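Local coordinates for protein ferredoxin (Nitrosospira multiformis, PDB 3LMF) that is of unknown function but probably binds copper(I) through cysteines lining the inside of a four-helix bundle, at residues N10-A13 against C14-C18; C25-M28 against A29-C33; C104-H107 against C108-A112. All coordinates share one frame; numbering follows the deposited sequence.

Interaction 1. Residues N10-A13 against C14-C18; sequences NLQA and CIDAC
Leu11 and Ile15 meet one helical turn apart, with their side chains crossing at a slant. The branch ends do the touching. CD2 of Leu11 lies 3.4 Å from CD1 of Ile15, which is tighter than methyl groups usually pack. Ile15 reaches Leu11 because its CG1 sits beside its own backbone N (chi1 -82°). That turns CG1 and CD1 back toward the preceding turn. CG1 of Ile15 also rests 3.3 Å from Leu11 O, the carbonyl that accepts the amide N-H of Ile15. The other branch, CG2 of Ile15, faces Gln12, and Gln12 NE2 is 3.9 Å away from it. The Gln12 chain bends at chi2 (56°), which brings NE2 toward CG2 of Ile15 and the carboxylate of Asp16.

The segment 10-18 belongs to helix 8-36, the first helix of an all-alpha four-helix bundle. The backbone repeats the i to i+4 pattern, from Cys14 N to Asn10 O through to Ala17 N to Ala13 O. Leu11 and Ile15 both pack on Met63 of helix 43-64, and Cys14 lies on it too.

On the outer side, Asp16 turns its carboxylate back toward Gln12. The amide and carboxylate planes are 57° apart. NE2 of Gln12 and OD1 of Asp16 stay 4.1 Å apart, too far for a bond. OD1 of Asp16 instead makes a salt bridge with Arg23 of the second subunit, and Gln12 and Ile15 pack against the same arginine. OD2 of Asp16 lies 3.2 Å from Gln12 O. Both are acceptors, so this approach gains nothing by hydrogen bonding. The main-chain N of Asp16 bonds to that same Gln12 O at 3.1 Å.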
ATOM      1  N   ASN A  10      17.814  15.724  -7.932  1.00 44.59           N
ATOM      2  CA  ASN A  10      17.788  14.306  -8.265  1.00 43.31           C
ATOM      3  C   ASN A  10      16.713  13.554  -7.490  1.00 42.96           C
ATOM      4  O   ASN A  10      16.001  12.717  -8.045  1.00 39.79           O
ATOM      5  CB  ASN A  10      19.151  13.669  -7.980  1.00 35.25           C
ATOM      6  CG  ASN A  10      20.286  14.389  -8.681  1.00 51.46           C
ATOM      7  OD1 ASN A  10      20.182  14.733  -9.857  1.00 53.30           O
ATOM      8  ND2 ASN A  10      21.382  14.611  -7.962  1.00 51.77           N
ATOM      9  N   LEU A  11      16.601  13.862  -6.204  1.00 38.96           N
ATOM     10  CA  LEU A  11      15.624  13.216  -5.337  1.00 42.43           C
ATOM     11  C   LEU A  11      14.210  13.472  -5.848  1.00 39.03           C
ATOM     12  O   LEU A  11      13.415  12.548  -5.990  1.00 36.37           O
ATOM     13  CB  LEU A  11      15.770  13.752  -3.909  1.00 45.33           C
ATOM     14  CG  LEU A  11      15.422  12.821  -2.743  1.00 51.14           C
ATOM     15  CD1 LEU A  11      15.835  13.477  -1.431  1.00 55.50           C
ATOM     16  CD2 LEU A  11      13.947  12.506  -2.744  1.00 56.45           C
ATOM     17  N   GLN A  12      13.913  14.734  -6.138  1.00 36.21           N
ATOM     18  CA  GLN A  12      12.598  15.116  -6.622  1.00 35.99           C
ATOM     19  C   GLN A  12      12.333  14.541  -8.008  1.00 39.12           C
ATOM     20  O   GLN A  12      11.196  14.221  -8.352  1.00 32.79           O
ATOM     21  CB  GLN A  12      12.477  16.640  -6.657  1.00 38.40           C
ATOM     22  CG  GLN A  12      11.058  17.143  -6.499  1.00 52.21           C
ATOM     23  CD  GLN A  12      10.411  16.631  -5.225  1.00 57.45           C
ATOM     24  OE1 GLN A  12      10.972  16.757  -4.135  1.00 58.88           O
ATOM     25  NE2 GLN A  12       9.224  16.048  -5.357  1.00 58.11           N
ATOM     26  N   ALA A  13      13.388  14.407  -8.803  1.00 35.30           N
ATOM     27  CA  ALA A  13      13.247  13.863 -10.145  1.00 35.33           C
ATOM     28  C   ALA A  13      12.904  12.379 -10.081  1.00 29.68           C
ATOM     29  O   ALA A  13      12.107  11.890 -10.873  1.00 24.68           O
ATOM     30  CB  ALA A  13      14.539  14.070 -10.939  1.00 28.17           C
ATOM     31  N   CYS A  14      13.509  11.657  -9.144  1.00 24.75           N
ATOM     32  CA  CYS A  14      13.226  10.233  -9.039  1.00 28.20           C
ATOM     33  C   CYS A  14      11.864  10.001  -8.398  1.00 24.77           C
ATOM     34  O   CYS A  14      11.198   9.002  -8.682  1.00 26.07           O
ATOM     35  CB  CYS A  14      14.303   9.514  -8.229  1.00 26.76           C
ATOM     36  SG  CYS A  14      14.096   7.717  -8.188  1.00 29.65           S
ATOM     37  N   ILE A  15      11.455  10.917  -7.529  1.00 20.97           N
ATOM     38  CA  ILE A  15      10.158  10.810  -6.877  1.00 23.75           C
ATOM     39  C   ILE A  15       9.047  10.936  -7.914  1.00 25.34           C
ATOM     40  O   ILE A  15       8.131  10.110  -7.959  1.00 22.33           O
ATOM     41  CB  ILE A  15       9.990  11.892  -5.787  1.00 26.11           C
ATOM     42  CG1 ILE A  15      10.680  11.424  -4.504  1.00 25.82           C
ATOM     43  CG2 ILE A  15       8.514  12.188  -5.538  1.00 17.94           C
ATOM     44  CD1 ILE A  15      10.660  12.444  -3.390  1.00 25.16           C
ATOM     45  N   ASP A  16       9.138  11.954  -8.763  1.00 25.35           N
ATOM     46  CA  ASP A  16       8.129  12.158  -9.794  1.00 26.73           C
ATOM     47  C   ASP A  16       8.120  11.025 -10.815  1.00 24.11           C
ATOM     48  O   ASP A  16       7.065  10.657 -11.331  1.00 21.54           O
ATOM     49  CB  ASP A  16       8.347  13.497 -10.503  1.00 34.61           C
ATOM     50  CG  ASP A  16       8.139  14.684  -9.578  1.00 43.77           C
ATOM     51  OD1 ASP A  16       7.338  14.557  -8.622  1.00 42.68           O
ATOM     52  OD2 ASP A  16       8.761  15.743  -9.810  1.00 44.39           O
ATOM     53  N   ALA A  17       9.296  10.471 -11.094  1.00 21.52           N
ATOM     54  CA  ALA A  17       9.420   9.377 -12.048  1.00 24.60           C
ATOM     55  C   ALA A  17       8.742   8.119 -11.500  1.00 23.31           C
ATOM     56  O   ALA A  17       7.980   7.460 -12.206  1.00 26.69           O
ATOM     57  CB  ALA A  17      10.892   9.105 -12.340  1.00 25.72           C
ATOM     58  N   CYS A  18       9.029   7.781 -10.246  1.00 24.64           N
ATOM     59  CA  CYS A  18       8.412   6.616  -9.627  1.00 21.07           C
ATOM     60  C   CYS A  18       6.898   6.818  -9.534  1.00 23.89           C
ATOM     61  O   CYS A  18       6.127   5.901  -9.816  1.00 26.07           O
ATOM     62  CB  CYS A  18       8.976   6.375  -8.224  1.00 19.87           C
ATOM     63  SG  CYS A  18      10.604   5.601  -8.200  1.00 27.35           S
TER

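Interaction 2. Residues C25-M28 against A29-C33; sequences CLRM and AMNHC
Asn31 folds its side chain back over Arg27 where helix 8-36 widens into a pi-type turn at 29-33. The wider turn is marked by an i to i+5 bond: Cys33 N donates to Met28 O at 2.8 Å, close to straight (164°). Asn31 N makes a further, weak bond to Met28 O.

The Asn31 chain starts at CB, which sits 3.1 Å from Arg27 O. CG lies beside the backbone N (chi1 -68°), and this keeps it near the same carbonyl, with 3.4 Å between CG and Arg27 O. At the tip, ND2 donates to Arg27 O over 2.7 Å, with the oxygen slightly out of the amide plane. ND2 also bonds to Leu64 O of the second subunit. One amide nitrogen thus joins a helix carbonyl to a neighbouring chain. ND2 lies 3.8 Å from CG of Arg27, whose guanidinium leads off to a salt bridge with Glu96.

One residue earlier in each segment, CD2 of Leu26 meets CG of Met30 at a tight 3.4 Å. On another side of the helix, selenomethionine Met28 runs alongside His32, both pointing the same way. The ring of His32 also meets His40. The CE methyl of Met28 approaches that of His32 obliquely, 3.6 Å from His32 ND1, a buried nitrogen with no polar partner in the model.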
ATOM      1  N   CYS A  25       1.594   2.193 -14.682  1.00 20.90           N
ATOM      2  CA  CYS A  25       1.501   0.745 -14.668  1.00 22.72           C
ATOM      3  C   CYS A  25       0.170   0.245 -14.110  1.00 23.00           C
ATOM      4  O   CYS A  25      -0.450  -0.641 -14.701  1.00 21.63           O
ATOM      5  CB  CYS A  25       2.689   0.146 -13.909  1.00 21.54           C
ATOM      6  SG  CYS A  25       4.269   0.367 -14.834  1.00 29.94           S
ATOM      7  N   LEU A  26      -0.281   0.820 -12.997  1.00 20.79           N
ATOM      8  CA  LEU A  26      -1.551   0.408 -12.393  1.00 23.43           C
ATOM      9  C   LEU A  26      -2.721   0.683 -13.343  1.00 20.18           C
ATOM     10  O   LEU A  26      -3.563  -0.186 -13.577  1.00 21.63           O
ATOM     11  CB  LEU A  26      -1.800   1.163 -11.078  1.00 18.49           C
ATOM     12  CG  LEU A  26      -2.445   0.411  -9.907  1.00 28.92           C
ATOM     13  CD1 LEU A  26      -3.099   1.427  -8.957  1.00 23.83           C
ATOM     14  CD2 LEU A  26      -3.486  -0.580 -10.404  1.00 17.98           C
ATOM     15  N   ARG A  27      -2.763   1.897 -13.881  1.00 19.52           N
ATOM     16  CA  ARG A  27      -3.833   2.299 -14.784  1.00 25.80           C
ATOM     17  C   ARG A  27      -3.948   1.417 -16.019  1.00 25.66           C
ATOM     18  O   ARG A  27      -5.018   0.884 -16.325  1.00 25.71           O
ATOM     19  CB  ARG A  27      -3.642   3.757 -15.214  1.00 31.65           C
ATOM     20  CG  ARG A  27      -4.644   4.233 -16.266  1.00 44.25           C
ATOM     21  CD  ARG A  27      -4.549   5.739 -16.481  1.00 40.43           C
ATOM     22  NE  ARG A  27      -3.234   6.168 -16.962  1.00 38.48           N
ATOM     23  CZ  ARG A  27      -2.781   5.969 -18.197  1.00 46.62           C
ATOM     24  NH1 ARG A  27      -3.535   5.342 -19.093  1.00 36.90           N
ATOM     25  NH2 ARG A  27      -1.576   6.405 -18.541  1.00 43.74           N
HETATM   26  N   MSE A  28      -2.843   1.251 -16.725  1.00 22.07           N
HETATM   27  CA  MSE A  28      -2.856   0.452 -17.939  1.00 35.30           C
HETATM   28  C   MSE A  28      -3.170  -1.018 -17.703  1.00 29.17           C
HETATM   29  O   MSE A  28      -3.907  -1.634 -18.480  1.00 31.84           O
HETATM   30  CB  MSE A  28      -1.530   0.620 -18.668  1.00 30.70           C
HETATM   31  CG  MSE A  28      -1.229   2.079 -18.910  1.00 44.68           C
HETATM   32 SE   MSE A  28      -0.307   2.387 -20.546  1.00 62.71          SE
HETATM   33  CE  MSE A  28      -1.855   2.455 -21.713  1.00 62.24           C
ATOM     34  N   ALA A  29      -2.626  -1.577 -16.630  1.00 22.95           N
ATOM     35  CA  ALA A  29      -2.877  -2.974 -16.312  1.00 21.29           C
ATOM     36  C   ALA A  29      -4.352  -3.215 -15.989  1.00 28.09           C
ATOM     37  O   ALA A  29      -4.967  -4.141 -16.515  1.00 25.59           O
ATOM     38  CB  ALA A  29      -2.020  -3.396 -15.134  1.00 26.28           C
HETATM   39  N   MSE A  30      -4.914  -2.366 -15.130  1.00 26.84           N
HETATM   40  CA  MSE A  30      -6.304  -2.490 -14.705  1.00 20.80           C
HETATM   41  C   MSE A  30      -7.332  -1.986 -15.720  1.00 29.16           C
HETATM   42  O   MSE A  30      -8.535  -2.198 -15.557  1.00 26.71           O
HETATM   43  CB  MSE A  30      -6.494  -1.768 -13.369  1.00 28.61           C
HETATM   44  CG  MSE A  30      -5.728  -2.405 -12.207  1.00 34.52           C
HETATM   45 SE   MSE A  30      -6.324  -4.211 -11.769  1.00 55.44          SE
HETATM   46  CE  MSE A  30      -5.046  -5.229 -12.815  1.00 51.67           C
ATOM     47  N   ASN A  31      -6.862  -1.317 -16.767  1.00 29.78           N
ATOM     48  CA  ASN A  31      -7.763  -0.814 -17.794  1.00 32.20           C
ATOM     49  C   ASN A  31      -7.422  -1.378 -19.171  1.00 27.44           C
ATOM     50  O   ASN A  31      -7.972  -2.398 -19.573  1.00 26.22           O
ATOM     51  CB  ASN A  31      -7.733   0.717 -17.808  1.00 28.99           C
ATOM     52  CG  ASN A  31      -8.335   1.313 -16.549  1.00 36.16           C
ATOM     53  OD1 ASN A  31      -9.545   1.273 -16.358  1.00 33.37           O
ATOM     54  ND2 ASN A  31      -7.490   1.846 -15.674  1.00 27.35           N
ATOM     55  N   HIS A  32      -6.508  -0.723 -19.879  1.00 37.29           N
ATOM     56  CA  HIS A  32      -6.105  -1.151 -21.219  1.00 39.90           C
ATOM     57  C   HIS A  32      -5.885  -2.664 -21.354  1.00 36.36           C
ATOM     58  O   HIS A  32      -6.566  -3.327 -22.137  1.00 38.81           O
ATOM     59  CB  HIS A  32      -4.827  -0.416 -21.638  1.00 48.08           C
ATOM     60  CG  HIS A  32      -4.412  -0.678 -23.056  1.00 55.25           C
ATOM     61  ND1 HIS A  32      -3.128  -0.458 -23.505  1.00 62.04           N
ATOM     62  CD2 HIS A  32      -5.112  -1.133 -24.122  1.00 56.34           C
ATOM     63  CE1 HIS A  32      -3.055  -0.768 -24.789  1.00 55.69           C
ATOM     64  NE2 HIS A  32      -4.243  -1.179 -25.186  1.00 53.40           N
ATOM     65  N   CYS A  33      -4.941  -3.204 -20.591  1.00 25.65           N
ATOM     66  CA  CYS A  33      -4.635  -4.623 -20.661  1.00 26.17           C
ATOM     67  C   CYS A  33      -5.802  -5.552 -20.342  1.00 26.87           C
ATOM     68  O   CYS A  33      -6.016  -6.539 -21.042  1.00 26.90           O
ATOM     69  CB  CYS A  33      -3.435  -4.949 -19.763  1.00 23.62           C
ATOM     70  SG  CYS A  33      -1.880  -4.198 -20.338  1.00 40.73           S
TER

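Interaction 3. Residues C104-H107 against C108-A112; sequences CAEH and CRKMA
Cys104 and Cys108 place their sulfur atoms 3.9 Å apart, SG to SG, one turn along helix 95-112. This is a packing distance, not a disulfide. The two thiols take different first torsions. SG of Cys104 is opposite its backbone N (chi1 -179°), while SG of Cys108 stays beside its own N and lies 3.4 Å from Cys104 O.

On another side of the helix, Arg109 folds back over Ala105. Ala105 O stands 3.5 Å above the guanidinium plane of Arg109, over its centre. NH2 of Arg109 lies 3.8 Å from CB of Ala105. Glu106 and Lys110 run side by side, pointing the same way. CE of Lys110 packs 3.6 Å from OE1 of Glu106. The bend at chi4 (-54°) turns Lys110 NZ to the same oxygen, Glu106 OE1, in a long salt bridge of 3.7 Å.

Further partners lie outside this first shell. NH2 of Arg109 forms a salt bridge with Asp82 of helix 70-90, consistent with the guanidinium lying over Ala105 O. The His107 side chain hydrogen-bonds through ND1 to Gln103 O, one turn back in the same helix. Cys104 also packs on Cys18, Cys56 and Cys81, so cysteines from all four helices gather in the bundle interior. Met111 continues the lining against Cys74 and Met63.

The geometry is that of neighbouring thiols not joined to each other. Such a gathering of soft sulfur atoms is consistent with copper(I) binding, as in other Csp proteins.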
ATOM      1  N   CYS A 104      11.924   5.755 -15.204  1.00 26.54           N
ATOM      2  CA  CYS A 104      11.956   5.455 -13.787  1.00 21.31           C
ATOM      3  C   CYS A 104      13.169   4.606 -13.430  1.00 15.06           C
ATOM      4  O   CYS A 104      13.840   4.863 -12.442  1.00 13.86           O
ATOM      5  CB  CYS A 104      10.657   4.751 -13.378  1.00 19.77           C
ATOM      6  SG  CYS A 104      10.535   4.345 -11.621  1.00 26.77           S
ATOM      7  N   ALA A 105      13.448   3.594 -14.246  1.00 25.51           N
ATOM      8  CA  ALA A 105      14.585   2.697 -14.015  1.00 27.64           C
ATOM      9  C   ALA A 105      15.913   3.462 -13.988  1.00 25.12           C
ATOM     10  O   ALA A 105      16.808   3.149 -13.200  1.00 23.01           O
ATOM     11  CB  ALA A 105      14.635   1.617 -15.092  1.00 25.70           C
ATOM     12  N   GLU A 106      16.027   4.459 -14.855  1.00 26.44           N
ATOM     13  CA  GLU A 106      17.225   5.284 -14.936  1.00 25.62           C
ATOM     14  C   GLU A 106      17.383   6.132 -13.673  1.00 26.37           C
ATOM     15  O   GLU A 106      18.470   6.192 -13.094  1.00 25.39           O
ATOM     16  CB  GLU A 106      17.166   6.185 -16.179  1.00 26.03           C
ATOM     17  CG  GLU A 106      18.279   7.223 -16.243  1.00 38.48           C
ATOM     18  CD  GLU A 106      18.226   8.094 -17.493  1.00 50.89           C
ATOM     19  OE1 GLU A 106      18.967   9.102 -17.530  1.00 59.42           O
ATOM     20  OE2 GLU A 106      17.465   7.775 -18.439  1.00 44.35           O
ATOM     21  N   HIS A 107      16.312   6.794 -13.245  1.00 23.97           N
ATOM     22  CA  HIS A 107      16.399   7.606 -12.031  1.00 24.54           C
ATOM     23  C   HIS A 107      16.658   6.734 -10.813  1.00 21.61           C
ATOM     24  O   HIS A 107      17.424   7.108  -9.933  1.00 25.09           O
ATOM     25  CB  HIS A 107      15.120   8.414 -11.796  1.00 23.87           C
ATOM     26  CG  HIS A 107      14.952   9.558 -12.739  1.00 33.20           C
ATOM     27  ND1 HIS A 107      14.185   9.472 -13.879  1.00 35.21           N
ATOM     28  CD2 HIS A 107      15.484  10.802 -12.732  1.00 36.79           C
ATOM     29  CE1 HIS A 107      14.249  10.617 -14.535  1.00 33.46           C
ATOM     30  NE2 HIS A 107      15.031  11.441 -13.861  1.00 37.31           N
ATOM     31  N   CYS A 108      16.017   5.573 -10.764  1.00 21.61           N
ATOM     32  CA  CYS A 108      16.206   4.683  -9.639  1.00 21.89           C
ATOM     33  C   CYS A 108      17.649   4.197  -9.584  1.00 21.87           C
ATOM     34  O   CYS A 108      18.213   4.064  -8.497  1.00 22.36           O
ATOM     35  CB  CYS A 108      15.225   3.512  -9.713  1.00 22.45           C
ATOM     36  SG  CYS A 108      13.532   3.977  -9.201  1.00 30.70           S
ATOM     37  N   ARG A 109      18.250   3.937 -10.744  1.00 16.24           N
ATOM     38  CA  ARG A 109      19.639   3.499 -10.770  1.00 20.83           C
ATOM     39  C   ARG A 109      20.528   4.603 -10.204  1.00 16.49           C
ATOM     40  O   ARG A 109      21.496   4.330  -9.497  1.00 19.86           O
ATOM     41  CB  ARG A 109      20.082   3.127 -12.196  1.00 24.88           C
ATOM     42  CG  ARG A 109      19.966   1.635 -12.493  1.00 24.32           C
ATOM     43  CD  ARG A 109      20.623   1.252 -13.811  1.00 19.88           C
ATOM     44  NE  ARG A 109      19.962   1.882 -14.957  1.00 30.66           N
ATOM     45  CZ  ARG A 109      18.820   1.460 -15.491  1.00 19.89           C
ATOM     46  NH1 ARG A 109      18.298   2.103 -16.523  1.00 19.85           N
ATOM     47  NH2 ARG A 109      18.214   0.384 -15.003  1.00 23.20           N
ATOM     48  N   LYS A 110      20.187   5.853 -10.500  1.00 23.02           N
ATOM     49  CA  LYS A 110      20.959   6.981  -9.983  1.00 32.48           C
ATOM     50  C   LYS A 110      20.837   7.039  -8.460  1.00 31.20           C
ATOM     51  O   LYS A 110      21.811   7.324  -7.772  1.00 30.01           O
ATOM     52  CB  LYS A 110      20.472   8.298 -10.585  1.00 32.37           C
ATOM     53  CG  LYS A 110      20.592   8.358 -12.092  1.00 48.66           C
ATOM     54  CD  LYS A 110      20.120   9.695 -12.637  1.00 53.77           C
ATOM     55  CE  LYS A 110      20.090   9.666 -14.157  1.00 54.08           C
ATOM     56  NZ  LYS A 110      21.413   9.258 -14.707  1.00 42.79           N
HETATM   57  N   MSE A 111      19.645   6.764  -7.933  1.00 29.58           N
HETATM   58  CA  MSE A 111      19.460   6.786  -6.488  1.00 26.04           C
HETATM   59  C   MSE A 111      20.223   5.639  -5.845  1.00 22.74           C
HETATM   60  O   MSE A 111      20.857   5.812  -4.810  1.00 23.17           O
HETATM   61  CB  MSE A 111      17.975   6.691  -6.120  1.00 27.06           C
HETATM   62  CG  MSE A 111      17.176   7.966  -6.372  1.00 26.85           C
HETATM   63 SE   MSE A 111      17.714   9.355  -5.343  1.00 30.54          SE
HETATM   64  CE  MSE A 111      17.551   8.636  -3.730  1.00 27.70           C
ATOM     65  N   ALA A 112      20.172   4.470  -6.469  1.00 24.87           N
ATOM     66  CA  ALA A 112      20.868   3.307  -5.935  1.00 29.90           C
ATOM     67  C   ALA A 112      22.380   3.519  -5.914  1.00 30.87           C
ATOM     68  O   ALA A 112      23.067   3.027  -5.023  1.00 32.77           O
ATOM     69  CB  ALA A 112      20.527   2.068  -6.762  1.00 28.68           C
TER

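Interactions 1 and 3 sit side by side near one end of the bundle, their centres 9 Å apart. They meet mainly through sulfur: Cys18 SG is 3.5 Å from Cys108 SG and 3.6 Å from Cys104 SG. Cys14 SG packs 3.6 Å from Met111 CG. Interaction 2 lies on the other side of the chain's centre, about 22 Å from interaction 1 and 23 Å from interaction 3, centre to centre. It shares helix 8-36 with interaction 1. There Cys25 packs on Cys52, Cys97 and Cys101, so cysteines line the interior at both places. Interactions 1 and 2 also contact the second subunit; interaction 3 touches no other chain of the assembly.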